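Local coordinates for protein regulator of polyketide synthase expression (Bifidobacterium adolescentis, PDB 3ONQ) that probably regulates transcription, perhaps of polyketide synthase genes, by binding DNA through a PucR-type C-terminal helix-turn-helix domain, at residues 124-129 against 159-164; 166-171 against 246-251; 200-205 against 228-233. One frame throughout, in Å; residues are numbered along the deposited sequence.

Contact 1. Residues 124-129 against 159-164; sequences LYLSPV and PLRADE
Tyr125 and Leu126 pair in parallel with Leu160 and Arg161, a short two-bridge contact that adds strand 160-161 to one edge of the mixed sheet beside strand 124-131. Two backbone bonds fix the register: Leu160 N donates to Leu124 O at 2.7 Å, and Leu126 N donates to Leu160 O at 3.0 Å, the second almost straight at 166°. Between them Tyr125 CA approaches Leu160 O to 3.4 Å as a CA-H...O contact. The strands are joined through helix 132-149, which makes the unit a beta-alpha-beta crossover; Tyr125 also packs on Thr143 and Ser146 of that helix.

Tyr125 supplies the side-chain polar bond. With CG anti to the backbone N (chi1 179°), the ring starts out alongside Leu160, Tyr125 CD1 lying 3.9 Å from Leu160 CB. Beyond the ring, OH donates to Ala162 O at 2.7 Å, in the carbonyl plane and on a lone pair, so the hydroxyl grips the turn that begins at Arg161. Past the second bridge, a water links Leu126 O, to which it donates at 2.6 Å, and Ala162 N, from which it accepts weakly. On the face carrying Leu126, the Arg161 guanidinium lies over Pro159 CG, and its NE forms a salt bridge with Glu108. Leu124 CD2 and Pro159 CB, 3.9 Å apart, belong to side chains that lie side by side and point the same way.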
loop_
_atom_site.group_PDB
_atom_site.type_symbol
_atom_site.label_atom_id
_atom_site.label_comp_id
_atom_site.label_asym_id
_atom_site.label_seq_id
_atom_site.Cartn_x
_atom_site.Cartn_y
_atom_site.Cartn_z
ATOM N N LEU B 124 3.470 -28.719 -11.911
ATOM C CA LEU B 124 4.042 -27.625 -12.661
ATOM C C LEU B 124 2.970 -26.540 -12.649
ATOM O O LEU B 124 1.789 -26.840 -12.849
ATOM C CB LEU B 124 4.312 -28.092 -14.092
ATOM C CG LEU B 124 4.774 -27.092 -15.141
ATOM C CD1 LEU B 124 6.193 -26.636 -14.840
ATOM C CD2 LEU B 124 4.699 -27.702 -16.529
ATOM N N TYR B 125 3.361 -25.292 -12.397
ATOM C CA TYR B 125 2.395 -24.188 -12.362
ATOM C C TYR B 125 2.806 -23.014 -13.254
ATOM O O TYR B 125 3.966 -22.600 -13.247
ATOM C CB TYR B 125 2.195 -23.696 -10.926
ATOM C CG TYR B 125 1.228 -22.535 -10.813
ATOM C CD1 TYR B 125 -0.128 -22.761 -10.673
ATOM C CD2 TYR B 125 1.671 -21.208 -10.880
ATOM C CE1 TYR B 125 -1.030 -21.704 -10.577
ATOM C CE2 TYR B 125 0.767 -20.138 -10.773
ATOM C CZ TYR B 125 -0.584 -20.401 -10.624
ATOM O OH TYR B 125 -1.505 -19.383 -10.526
ATOM N N LEU B 126 1.845 -22.486 -14.010
ATOM C CA LEU B 126 2.056 -21.332 -14.887
ATOM C C LEU B 126 1.208 -20.163 -14.398
ATOM O O LEU B 126 -0.002 -20.293 -14.304
ATOM C CB LEU B 126 1.655 -21.682 -16.333
ATOM C CG LEU B 126 1.684 -20.523 -17.351
ATOM C CD1 LEU B 126 3.096 -19.958 -17.495
ATOM C CD2 LEU B 126 1.137 -20.912 -18.732
ATOM N N SER B 127 1.825 -19.026 -14.079
ATOM C CA SER B 127 1.069 -17.899 -13.516
ATOM C C SER B 127 0.444 -17.031 -14.597
ATOM O O SER B 127 0.873 -17.070 -15.740
ATOM C CB SER B 127 1.974 -17.011 -12.658
ATOM O OG SER B 127 2.619 -16.030 -13.454
ATOM N N PRO B 128 -0.565 -16.222 -14.229
ATOM C CA PRO B 128 -1.061 -15.194 -15.148
ATOM C C PRO B 128 0.012 -14.130 -15.396
ATOM O O PRO B 128 1.023 -14.072 -14.681
ATOM C CB PRO B 128 -2.240 -14.568 -14.382
ATOM C CG PRO B 128 -2.587 -15.553 -13.308
ATOM C CD PRO B 128 -1.307 -16.234 -12.954
ATOM N N VAL B 129 -0.205 -13.293 -16.402
ATOM C CA VAL B 129 0.684 -12.154 -16.646
ATOM C C VAL B 129 0.441 -11.112 -15.558
ATOM O O VAL B 129 -0.699 -10.887 -15.147
ATOM C CB VAL B 129 0.447 -11.528 -18.037
ATOM C CG1 VAL B 129 1.346 -10.301 -18.249
ATOM C CG2 VAL B 129 0.712 -12.546 -19.124
ATOM N N PRO B 159 0.099 -27.856 -17.347
ATOM C CA PRO B 159 0.428 -27.291 -16.048
ATOM C C PRO B 159 -0.807 -26.866 -15.276
ATOM O O PRO B 159 -1.850 -26.631 -15.862
ATOM C CB PRO B 159 1.215 -26.050 -16.429
ATOM C CG PRO B 159 0.588 -25.612 -17.672
ATOM C CD PRO B 159 0.167 -26.843 -18.404
ATOM N N LEU B 160 -0.668 -26.760 -13.968
ATOM C CA LEU B 160 -1.674 -26.150 -13.143
ATOM C C LEU B 160 -1.674 -24.679 -13.524
ATOM O O LEU B 160 -0.636 -24.125 -13.844
ATOM C CB LEU B 160 -1.315 -26.295 -11.677
ATOM C CG LEU B 160 -1.283 -27.706 -11.113
ATOM C CD1 LEU B 160 -0.525 -27.725 -9.817
ATOM C CD2 LEU B 160 -2.686 -28.185 -10.912
ATOM N N ARG B 161 -2.836 -24.047 -13.502
ATOM C CA ARG B 161 -2.932 -22.655 -13.899
ATOM C C ARG B 161 -3.787 -21.798 -12.991
ATOM O O ARG B 161 -4.681 -22.280 -12.330
ATOM C CB ARG B 161 -3.551 -22.546 -15.293
ATOM C CG ARG B 161 -2.752 -23.102 -16.428
ATOM C CD ARG B 161 -3.395 -22.696 -17.728
ATOM N NE ARG B 161 -2.682 -23.195 -18.890
ATOM C CZ ARG B 161 -2.686 -24.461 -19.277
ATOM N NH1 ARG B 161 -2.010 -24.828 -20.352
ATOM N NH2 ARG B 161 -3.361 -25.362 -18.583
ATOM N N ALA B 162 -3.489 -20.508 -12.974
ATOM C CA ALA B 162 -4.400 -19.519 -12.451
ATOM C C ALA B 162 -4.905 -19.765 -11.037
ATOM O O ALA B 162 -4.147 -19.882 -10.094
ATOM C CB ALA B 162 -5.558 -19.312 -13.407
ATOM N N ASP B 163 -6.222 -19.822 -10.938
ATOM C CA ASP B 163 -6.953 -19.916 -9.692
ATOM C C ASP B 163 -7.356 -21.337 -9.311
ATOM O O ASP B 163 -8.289 -21.530 -8.562
ATOM C CB ASP B 163 -8.178 -19.005 -9.731
ATOM C CG ASP B 163 -9.169 -19.388 -10.816
ATOM O OD1 ASP B 163 -10.350 -19.047 -10.675
ATOM O OD2 ASP B 163 -8.775 -20.016 -11.802
ATOM N N GLU B 164 -6.659 -22.323 -9.851
ATOM C CA GLU B 164 -6.980 -23.727 -9.616
ATOM C C GLU B 164 -6.917 -24.166 -8.153
ATOM O O GLU B 164 -7.637 -25.055 -7.752
ATOM C CB GLU B 164 -6.082 -24.630 -10.451
ATOM C CG GLU B 164 -6.665 -25.028 -11.774
ATOM C CD GLU B 164 -5.823 -26.058 -12.489
ATOM O OE1 GLU B 164 -4.864 -25.663 -13.159
ATOM O OE2 GLU B 164 -6.122 -27.264 -12.377
HETATM O O HOH W 1 -2.134 -18.922 -15.053
#

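Contact 2. Residues 166-171 against 246-251; sequences LPERAL and DAYVLT
Tyr248 overlaps the Pro167 pyrrolidine through its CE2 and CD2 atoms, the two groups crossing obliquely with CE2 of the tyrosine 3.6 Å from CG of the proline. The neighbouring ring carbon CD2 also meets that CG, while Pro167 CB sits near CE2 and the phenol oxygen. The Tyr248 CB points toward helix 166-172, and with CG anti to the backbone N (chi1 170°) the ring starts out in the direction of Pro167. Val249, one residue on, meets the same proline at about a right angle: its CG2 is 3.9 Å from Pro167 CG and 4.0 Å from Pro167 CD. The pyrrolidine is thus gripped from two neighbouring positions of one helix, without any hydrogen bond between the segments.

The axes of the two helical segments approach to 9.9 Å at an angle of 44°, and the CA atoms of Pro167 and Val249 are the closest pair, 6.1 Å apart. This packing sets the first turn of helix 166-172, where a proline costs no intrahelical N-H bond, against helix 244-261, whose residues 246-251 belong to the PucR C-terminal helix-turn-helix family region. Further along, Leu171 and Tyr248 reach toward each other tip to tip, with CD1 3.8 Å from OH.

Glu168 comes in at the same ring, its OE2 3.5 Å from Tyr248 CE2 and its carboxylate plane turned 51° from the ring. The chain bends at chi2, and OE2 is paired in a salt bridge with Arg245, so its contact with the ring carbon CE2 is packing in addition to that pairing. The site also borders a subunit interface: the Tyr248 ring meets Tyr248 of the second subunit, and Leu171 packs on Leu171 of that subunit.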
loop_
_atom_site.group_PDB
_atom_site.type_symbol
_atom_site.label_atom_id
_atom_site.label_comp_id
_atom_site.label_asym_id
_atom_site.label_seq_id
_atom_site.Cartn_x
_atom_site.Cartn_y
_atom_site.Cartn_z
ATOM N N LEU B 166 -7.184 -22.112 -5.146
ATOM C CA LEU B 166 -7.507 -21.016 -4.229
ATOM C C LEU B 166 -7.700 -21.447 -2.773
ATOM O O LEU B 166 -7.060 -20.905 -1.868
ATOM C CB LEU B 166 -8.729 -20.225 -4.718
ATOM C CG LEU B 166 -8.473 -19.302 -5.903
ATOM C CD1 LEU B 166 -9.714 -18.509 -6.272
ATOM C CD2 LEU B 166 -7.341 -18.366 -5.543
ATOM N N PRO B 167 -8.594 -22.416 -2.535
ATOM C CA PRO B 167 -8.834 -22.719 -1.119
ATOM C C PRO B 167 -7.602 -23.288 -0.407
ATOM O O PRO B 167 -7.302 -22.872 0.719
ATOM C CB PRO B 167 -10.012 -23.716 -1.141
ATOM C CG PRO B 167 -10.198 -24.123 -2.579
ATOM C CD PRO B 167 -9.479 -23.147 -3.460
ATOM N N GLU B 168 -6.897 -24.218 -1.037
ATOM C CA GLU B 168 -5.698 -24.770 -0.414
ATOM C C GLU B 168 -4.644 -23.671 -0.178
ATOM O O GLU B 168 -3.972 -23.646 0.861
ATOM C CB GLU B 168 -5.120 -25.906 -1.259
ATOM C CG GLU B 168 -6.022 -27.125 -1.348
ATOM C CD GLU B 168 -7.178 -26.958 -2.329
ATOM O OE1 GLU B 168 -7.214 -25.969 -3.094
ATOM O OE2 GLU B 168 -8.049 -27.839 -2.334
ATOM N N ARG B 169 -4.517 -22.755 -1.137
ATOM C CA ARG B 169 -3.612 -21.625 -0.970
ATOM C C ARG B 169 -4.049 -20.765 0.200
ATOM O O ARG B 169 -3.226 -20.353 1.020
ATOM C CB ARG B 169 -3.539 -20.785 -2.250
ATOM C CG ARG B 169 -2.740 -21.460 -3.365
ATOM C CD ARG B 169 -2.940 -20.744 -4.698
ATOM N NE ARG B 169 -2.703 -19.306 -4.569
ATOM C CZ ARG B 169 -3.026 -18.415 -5.502
ATOM N NH1 ARG B 169 -3.567 -18.827 -6.649
ATOM N NH2 ARG B 169 -2.795 -17.119 -5.301
ATOM N N ALA B 170 -5.346 -20.489 0.280
ATOM C CA ALA B 170 -5.868 -19.722 1.406
ATOM C C ALA B 170 -5.580 -20.423 2.736
ATOM O O ALA B 170 -5.175 -19.773 3.710
ATOM C CB ALA B 170 -7.356 -19.437 1.230
ATOM N N LEU B 171 -5.743 -21.747 2.775
ATOM C CA LEU B 171 -5.413 -22.513 3.989
ATOM C C LEU B 171 -3.932 -22.385 4.387
ATOM O O LEU B 171 -3.585 -22.499 5.562
ATOM C CB LEU B 171 -5.764 -23.998 3.830
ATOM C CG LEU B 171 -7.258 -24.344 3.783
ATOM C CD1 LEU B 171 -7.453 -25.757 3.258
ATOM C CD2 LEU B 171 -7.908 -24.157 5.163
ATOM N N ASP B 246 -15.624 -27.721 -7.633
ATOM C CA ASP B 246 -16.021 -26.312 -7.636
ATOM C C ASP B 246 -16.851 -25.964 -6.407
ATOM O O ASP B 246 -16.741 -24.857 -5.867
ATOM C CB ASP B 246 -16.822 -25.956 -8.903
ATOM C CG ASP B 246 -15.999 -26.064 -10.169
ATOM O OD1 ASP B 246 -14.917 -26.686 -10.142
ATOM O OD2 ASP B 246 -16.439 -25.520 -11.196
ATOM N N ALA B 247 -17.703 -26.898 -5.987
ATOM C CA ALA B 247 -18.561 -26.678 -4.826
ATOM C C ALA B 247 -17.712 -26.456 -3.573
ATOM O O ALA B 247 -18.038 -25.635 -2.720
ATOM C CB ALA B 247 -19.537 -27.866 -4.630
ATOM N N TYR B 248 -16.618 -27.193 -3.466
ATOM C CA TYR B 248 -15.687 -26.980 -2.367
ATOM C C TYR B 248 -15.066 -25.575 -2.448
ATOM O O TYR B 248 -14.963 -24.882 -1.438
ATOM C CB TYR B 248 -14.612 -28.063 -2.360
ATOM C CG TYR B 248 -13.491 -27.775 -1.398
ATOM C CD1 TYR B 248 -13.688 -27.842 -0.029
ATOM C CD2 TYR B 248 -12.234 -27.429 -1.858
ATOM C CE1 TYR B 248 -12.659 -27.570 0.853
ATOM C CE2 TYR B 248 -11.206 -27.167 -0.992
ATOM C CZ TYR B 248 -11.420 -27.229 0.358
ATOM O OH TYR B 248 -10.379 -26.959 1.219
ATOM N N VAL B 249 -14.670 -25.148 -3.649
ATOM C CA VAL B 249 -14.179 -23.779 -3.846
ATOM C C VAL B 249 -15.240 -22.737 -3.449
ATOM O O VAL B 249 -14.965 -21.802 -2.703
ATOM C CB VAL B 249 -13.716 -23.534 -5.305
ATOM C CG1 VAL B 249 -13.271 -22.076 -5.498
ATOM C CG2 VAL B 249 -12.580 -24.496 -5.686
ATOM N N LEU B 250 -16.464 -22.915 -3.923
ATOM C CA LEU B 250 -17.523 -21.959 -3.612
ATOM C C LEU B 250 -17.804 -21.887 -2.103
ATOM O O LEU B 250 -17.939 -20.795 -1.527
ATOM C CB LEU B 250 -18.788 -22.307 -4.391
ATOM C CG LEU B 250 -18.739 -22.024 -5.896
ATOM C CD1 LEU B 250 -19.806 -22.820 -6.634
ATOM C CD2 LEU B 250 -18.895 -20.534 -6.173
ATOM N N THR B 251 -17.864 -23.049 -1.468
ATOM C CA THR B 251 -18.099 -23.133 -0.029
ATOM C C THR B 251 -17.023 -22.321 0.700
ATOM O O THR B 251 -17.319 -21.570 1.629
ATOM C CB THR B 251 -18.086 -24.609 0.444
ATOM O OG1 THR B 251 -19.088 -25.338 -0.270
ATOM C CG2 THR B 251 -18.346 -24.729 1.949
#

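Contact 3. Residues 200-205 against 228-233; sequences LTVSTF and YRLKRA. With SO4 (sulfate ion), chain S.
Thr201 OG1 (chi1 -55°) and Arg229 CG each lie anti to their own carbonyl carbon, the arginine chain running extended from CG to NE; the side chains cross at about a right angle, and Arg229 NH1 donates to Thr201 OG1 at 3.0 Å, the oxygen somewhat out of the guanidinium plane. This joins helices 198-207 and 223-237 of the PucR helix-turn-helix domain, the segment axes 105° apart. Thr201 OG1 also bonds Pro197 O.

The NE and NH2 edge of the guanidinium meets a sulfate in its plane, probably from the crystallisation liquor: Arg229 NE gives a nearly straight bond to O4 at 2.8 Å, and NH2 another to O3 at 2.7 Å. Arg232 NH2, in a poorly ordered side chain, adds at most a weak bond to O4. Such an anion site on this helix is consistent with DNA phosphate binding. An alanine in place of Arg229 would probably leave the sulfate without its two strong donors and Thr201 OG1 without NH1.

Deeper in, Val202 CG2 packs on Ala233 CB at 3.7 Å and on Leu230 CD2 at 4.0 Å. The other Leu230 methyl, CD1, makes a CH-pi contact, 3.7 Å from the Phe205 ring centroid and 6° off its normal.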
loop_
_atom_site.group_PDB
_atom_site.type_symbol
_atom_site.label_atom_id
_atom_site.label_comp_id
_atom_site.label_asym_id
_atom_site.label_seq_id
_atom_site.Cartn_x
_atom_site.Cartn_y
_atom_site.Cartn_z
ATOM N N LEU B 200 -28.192 -16.466 -2.751
ATOM C CA LEU B 200 -29.003 -17.258 -1.839
ATOM C C LEU B 200 -29.129 -18.687 -2.355
ATOM O O LEU B 200 -29.066 -19.640 -1.576
ATOM C CB LEU B 200 -30.381 -16.635 -1.668
ATOM C CG LEU B 200 -31.381 -17.435 -0.838
ATOM C CD1 LEU B 200 -30.901 -17.559 0.604
ATOM C CD2 LEU B 200 -32.741 -16.753 -0.904
ATOM N N THR B 201 -29.275 -18.837 -3.670
ATOM C CA THR B 201 -29.511 -20.159 -4.264
ATOM C C THR B 201 -28.277 -21.042 -4.196
ATOM O O THR B 201 -28.371 -22.221 -3.857
ATOM C CB THR B 201 -29.993 -20.074 -5.729
ATOM O OG1 THR B 201 -31.156 -19.248 -5.796
ATOM C CG2 THR B 201 -30.346 -21.470 -6.252
ATOM N N VAL B 202 -27.119 -20.482 -4.524
ATOM C CA VAL B 202 -25.867 -21.223 -4.401
ATOM C C VAL B 202 -25.625 -21.597 -2.935
ATOM O O VAL B 202 -25.284 -22.728 -2.609
ATOM C CB VAL B 202 -24.677 -20.363 -4.905
ATOM C CG1 VAL B 202 -23.351 -21.025 -4.568
ATOM C CG2 VAL B 202 -24.797 -20.114 -6.406
ATOM N N SER B 203 -25.795 -20.626 -2.048
ATOM C CA SER B 203 -25.563 -20.862 -0.634
ATOM C C SER B 203 -26.469 -21.986 -0.143
ATOM O O SER B 203 -26.040 -22.901 0.560
ATOM C CB SER B 203 -25.866 -19.590 0.148
ATOM O OG SER B 203 -25.716 -19.826 1.532
ATOM N N THR B 204 -27.742 -21.906 -0.513
ATOM C CA THR B 204 -28.712 -22.879 -0.046
ATOM C C THR B 204 -28.399 -24.244 -0.648
ATOM O O THR B 204 -28.497 -25.252 0.024
ATOM C CB THR B 204 -30.149 -22.473 -0.440
ATOM O OG1 THR B 204 -30.449 -21.178 0.093
ATOM C CG2 THR B 204 -31.138 -23.476 0.089
ATOM N N PHE B 205 -27.991 -24.265 -1.906
ATOM C CA PHE B 205 -27.693 -25.512 -2.585
ATOM C C PHE B 205 -26.551 -26.247 -1.901
ATOM O O PHE B 205 -26.638 -27.433 -1.668
ATOM C CB PHE B 205 -27.334 -25.205 -4.033
ATOM C CG PHE B 205 -26.956 -26.404 -4.850
ATOM C CD1 PHE B 205 -27.917 -27.260 -5.337
ATOM C CD2 PHE B 205 -25.640 -26.656 -5.160
ATOM C CE1 PHE B 205 -27.568 -28.342 -6.096
ATOM C CE2 PHE B 205 -25.295 -27.736 -5.922
ATOM C CZ PHE B 205 -26.260 -28.579 -6.388
ATOM N N TYR B 228 -31.025 -23.234 -13.356
ATOM C CA TYR B 228 -30.711 -22.050 -14.135
ATOM C C TYR B 228 -29.825 -21.082 -13.344
ATOM O O TYR B 228 -28.837 -20.554 -13.868
ATOM C CB TYR B 228 -32.013 -21.375 -14.598
ATOM C CG TYR B 228 -31.832 -20.079 -15.368
ATOM C CD1 TYR B 228 -31.671 -20.084 -16.753
ATOM C CD2 TYR B 228 -31.844 -18.849 -14.715
ATOM C CE1 TYR B 228 -31.513 -18.899 -17.468
ATOM C CE2 TYR B 228 -31.682 -17.658 -15.421
ATOM C CZ TYR B 228 -31.518 -17.690 -16.793
ATOM O OH TYR B 228 -31.363 -16.514 -17.492
ATOM N N ARG B 229 -30.163 -20.845 -12.084
ATOM C CA ARG B 229 -29.326 -19.974 -11.253
ATOM C C ARG B 229 -27.901 -20.485 -11.036
ATOM O O ARG B 229 -26.951 -19.697 -11.070
ATOM C CB ARG B 229 -29.991 -19.683 -9.909
ATOM C CG ARG B 229 -31.277 -18.884 -10.057
ATOM C CD ARG B 229 -32.069 -18.914 -8.774
ATOM N NE ARG B 229 -33.326 -18.189 -8.894
ATOM C CZ ARG B 229 -34.213 -18.077 -7.909
ATOM N NH1 ARG B 229 -33.978 -18.648 -6.724
ATOM N NH2 ARG B 229 -35.330 -17.386 -8.107
ATOM N N LEU B 230 -27.740 -21.786 -10.799
ATOM C CA LEU B 230 -26.393 -22.336 -10.609
ATOM C C LEU B 230 -25.556 -22.162 -11.872
ATOM O O LEU B 230 -24.367 -21.864 -11.806
ATOM C CB LEU B 230 -26.444 -23.807 -10.218
ATOM C CG LEU B 230 -27.255 -24.106 -8.965
ATOM C CD1 LEU B 230 -27.266 -25.600 -8.703
ATOM C CD2 LEU B 230 -26.699 -23.333 -7.779
ATOM N N LYS B 231 -26.196 -22.348 -13.021
ATOM C CA LYS B 231 -25.526 -22.194 -14.301
ATOM C C LYS B 231 -25.056 -20.746 -14.462
ATOM O O LYS B 231 -23.910 -20.487 -14.854
ATOM C CB LYS B 231 -26.463 -22.614 -15.436
ATOM C CG LYS B 231 -25.852 -22.529 -16.825
ATOM C CD LYS B 231 -26.755 -23.191 -17.857
ATOM C CE LYS B 231 -26.517 -22.623 -19.253
ATOM N NZ LYS B 231 -26.871 -21.173 -19.334
ATOM N N ARG B 232 -25.930 -19.806 -14.122
ATOM C CA ARG B 232 -25.570 -18.396 -14.179
ATOM C C ARG B 232 -24.385 -18.104 -13.258
ATOM O O ARG B 232 -23.443 -17.404 -13.637
ATOM C CB ARG B 232 -26.766 -17.522 -13.796
ATOM C CG ARG B 232 -26.485 -16.028 -13.852
ATOM C CD ARG B 232 -27.463 -15.235 -12.984
ATOM N NE ARG B 232 -28.838 -15.304 -13.478
ATOM C CZ ARG B 232 -29.903 -15.540 -12.712
ATOM N NH1 ARG B 232 -29.763 -15.736 -11.408
ATOM N NH2 ARG B 232 -31.113 -15.579 -13.252
ATOM N N ALA B 233 -24.423 -18.644 -12.044
ATOM C CA ALA B 233 -23.318 -18.443 -11.106
ATOM C C ALA B 233 -22.008 -19.038 -11.640
ATOM O O ALA B 233 -20.934 -18.519 -11.364
ATOM C CB ALA B 233 -23.654 -19.023 -9.743
HETATM S S SO4 S . -34.666 -15.952 -11.514
HETATM O O1 SO4 S . -35.390 -16.116 -12.770
HETATM O O2 SO4 S . -34.007 -14.646 -11.485
HETATM O O3 SO4 S . -35.619 -16.040 -10.411
HETATM O O4 SO4 S . -33.657 -17.003 -11.404
#

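In the fold
Followed from the N terminus, the chain first closes a loop at contact 1, where strand 160-161 returns beside strand 124-131 after helix 132-149. Helix 166-172 follows directly and opens contact 2, so these two lie in series; they also touch, Ala162 O being 3.6 Å from Arg169 NH1. Contact 2 closes only in helix 244-261, with 74 residues between its two segments, and contact 3 lies wholly within that long loop, pairing helix 198-207 with helix 223-237. No two contacts cross. Contact 1 belongs to the sheet and contact 3 to the helix-turn-helix domain, with centres 27 Å apart, while contact 2 ties the helix following the sheet to the last helix.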